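Local coordinates for uncharacterized protein BAD_0989 (PDB 3CYM), which is of unknown function but probably acts as a ribonuclease D-like 3'-5' exonuclease on nucleic acids, at residues A[243-246]-A[247-251]. Sequence-based numbering, arbitrary orientation.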
loop_
_atom_site.group_PDB
_atom_site.type_symbol
_atom_site.label_atom_id
_atom_site.label_comp_id
_atom_site.label_asym_id
_atom_site.label_seq_id
_atom_site.Cartn_x
_atom_site.Cartn_y
_atom_site.Cartn_z
ATOM N N ARG A 243 -5.433 22.909 -0.385
ATOM C CA ARG A 243 -4.422 23.710 -1.070
ATOM C C ARG A 243 -3.035 23.067 -0.985
ATOM O O ARG A 243 -2.310 23.042 -1.974
ATOM C CB ARG A 243 -4.419 25.154 -0.575
ATOM C CG ARG A 243 -3.505 26.099 -1.365
ATOM C CD ARG A 243 -3.694 26.029 -2.886
ATOM N NE ARG A 243 -2.829 26.998 -3.566
ATOM C CZ ARG A 243 -2.439 26.936 -4.838
ATOM N NH1 ARG A 243 -2.792 25.924 -5.627
ATOM N NH2 ARG A 243 -1.657 27.893 -5.320
ATOM N N ARG A 244 -2.693 22.522 0.185
ATOM C CA ARG A 244 -1.448 21.773 0.366
ATOM C C ARG A 244 -1.365 20.579 -0.592
ATOM O O ARG A 244 -0.300 20.277 -1.105
ATOM C CB ARG A 244 -1.316 21.306 1.822
ATOM C CG ARG A 244 -0.007 20.618 2.180
ATOM C CD ARG A 244 -0.044 20.080 3.596
ATOM N NE ARG A 244 -0.872 18.884 3.746
ATOM C CZ ARG A 244 -0.886 18.115 4.834
ATOM N NH1 ARG A 244 -1.676 17.053 4.885
ATOM N NH2 ARG A 244 -0.110 18.403 5.874
ATOM N N ASP A 245 -2.497 19.924 -0.842
ATOM C CA ASP A 245 -2.544 18.764 -1.738
ATOM C C ASP A 245 -2.348 19.148 -3.208
ATOM O O ASP A 245 -1.679 18.434 -3.951
ATOM C CB ASP A 245 -3.854 17.995 -1.557
ATOM C CG ASP A 245 -3.872 16.681 -2.315
ATOM O OD1 ASP A 245 -3.187 15.728 -1.884
ATOM O OD2 ASP A 245 -4.584 16.605 -3.333
ATOM N N GLU A 246 -2.936 20.272 -3.611
ATOM C CA GLU A 246 -2.771 20.814 -4.966
ATOM C C GLU A 246 -1.314 21.138 -5.260
ATOM O O GLU A 246 -0.765 20.701 -6.275
ATOM C CB GLU A 246 -3.604 22.086 -5.135
ATOM C CG GLU A 246 -5.098 21.868 -5.124
ATOM C CD GLU A 246 -5.877 23.162 -5.137
ATOM O OE1 GLU A 246 -5.262 24.241 -5.306
ATOM O OE2 GLU A 246 -7.114 23.095 -4.970
ATOM N N LEU A 247 -0.707 21.895 -4.349
ATOM C CA LEU A 247 0.677 22.351 -4.466
ATOM C C LEU A 247 1.682 21.219 -4.335
ATOM O O LEU A 247 2.747 21.267 -4.931
ATOM C CB LEU A 247 0.967 23.432 -3.424
ATOM C CG LEU A 247 0.268 24.775 -3.679
ATOM C CD1 LEU A 247 0.269 25.673 -2.462
ATOM C CD2 LEU A 247 0.892 25.502 -4.861
ATOM N N ALA A 248 1.342 20.200 -3.555
ATOM C CA ALA A 248 2.205 19.030 -3.403
ATOM C C ALA A 248 2.246 18.201 -4.683
ATOM O O ALA A 248 3.289 17.644 -5.031
ATOM C CB ALA A 248 1.753 18.190 -2.241
ATOM N N ARG A 249 1.106 18.126 -5.369
ATOM C CA ARG A 249 0.983 17.405 -6.638
ATOM C C ARG A 249 1.660 18.180 -7.767
ATOM O O ARG A 249 2.354 17.597 -8.600
ATOM C CB ARG A 249 -0.495 17.172 -6.971
ATOM C CG ARG A 249 -0.742 16.338 -8.229
ATOM C CD ARG A 249 -2.207 16.331 -8.656
ATOM N NE ARG A 249 -3.046 15.515 -7.776
ATOM C CZ ARG A 249 -3.842 15.995 -6.820
ATOM N NH1 ARG A 249 -4.561 15.160 -6.079
ATOM N NH2 ARG A 249 -3.925 17.303 -6.600
ATOM N N GLU A 250 1.448 19.493 -7.775
ATOM C CA GLU A 250 2.004 20.389 -8.784
ATOM C C GLU A 250 3.527 20.412 -8.713
ATOM O O GLU A 250 4.200 20.375 -9.749
ATOM C CB GLU A 250 1.438 21.798 -8.590
ATOM C CG GLU A 250 2.067 22.877 -9.457
ATOM C CD GLU A 250 1.554 24.268 -9.137
ATOM O OE1 GLU A 250 0.806 24.425 -8.142
ATOM O OE2 GLU A 250 1.901 25.208 -9.889
ATOM N N TYR A 251 4.058 20.460 -7.490
ATOM C CA TYR A 251 5.501 20.542 -7.269
ATOM C C TYR A 251 6.177 19.195 -7.008
ATOM O O TYR A 251 7.390 19.147 -6.789
ATOM C CB TYR A 251 5.809 21.525 -6.142
ATOM C CG TYR A 251 5.662 22.960 -6.571
ATOM C CD1 TYR A 251 6.717 23.631 -7.177
ATOM C CD2 TYR A 251 4.467 23.642 -6.393
ATOM C CE1 TYR A 251 6.591 24.946 -7.584
ATOM C CE2 TYR A 251 4.330 24.964 -6.798
ATOM C CZ TYR A 251 5.398 25.606 -7.391
ATOM O OH TYR A 251 5.280 26.911 -7.797
HETATM O O HOH W 1 -1.021 27.156 -7.988
HETATM O O HOH W 2 -1.939 24.307 -7.881
#
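The last turns of helix 231-250 bring R243 and L247 together, one turn apart on the same flank. L247 lays its isobutyl end over one face of the R243 guanidinium, with CD2 3.5 Å from NH2 and offset toward the rim of the group, while CD1 sits beside NE. R243 gets there by a bend: CG stands anti to the backbone N (chi1 -173°), and the turn at chi2 swings the rest of the chain along the helix toward its C-terminal end. Its NH1 makes a salt bridge to E246 OE1 at 3.0 Å, with OE1 tilted 21° out of the guanidinium plane, and also gives a hydrogen bond to a water 2.9 Å away that passes one on to E250 OE1. A second water spans R243 NH2 and the same E250 oxygen, so the two charged ends, too far apart to touch, are joined through solvent. An alanine in place of R243 would probably strip E246 of its salt-bridge mate and leave this side of L247 uncovered. The helix is the opening one of the HRDC domain, and L247 also touches L258 of the following helix 255-258, while R243 rests on I318 of helix 312-323. Around the helix, D245 and R249 form a second salt bridge, i to i+4 where R243-E246 is i to i+3, OD2 to NH1 at 3.1 Å; its hydrogen bond is weak, and the carboxylate and guanidinium planes stand 79° apart. The other carboxylate oxygen of D245 is hydrogen-bonded to Y53 OH, which links the helix to a loop of the exonuclease domain. Beneath these side chains the backbone keeps its alpha-helical ladder, from the nearly straight L247 N to R243 O bond of 3.1 Å to E250 N on E246 O at 2.9 Å.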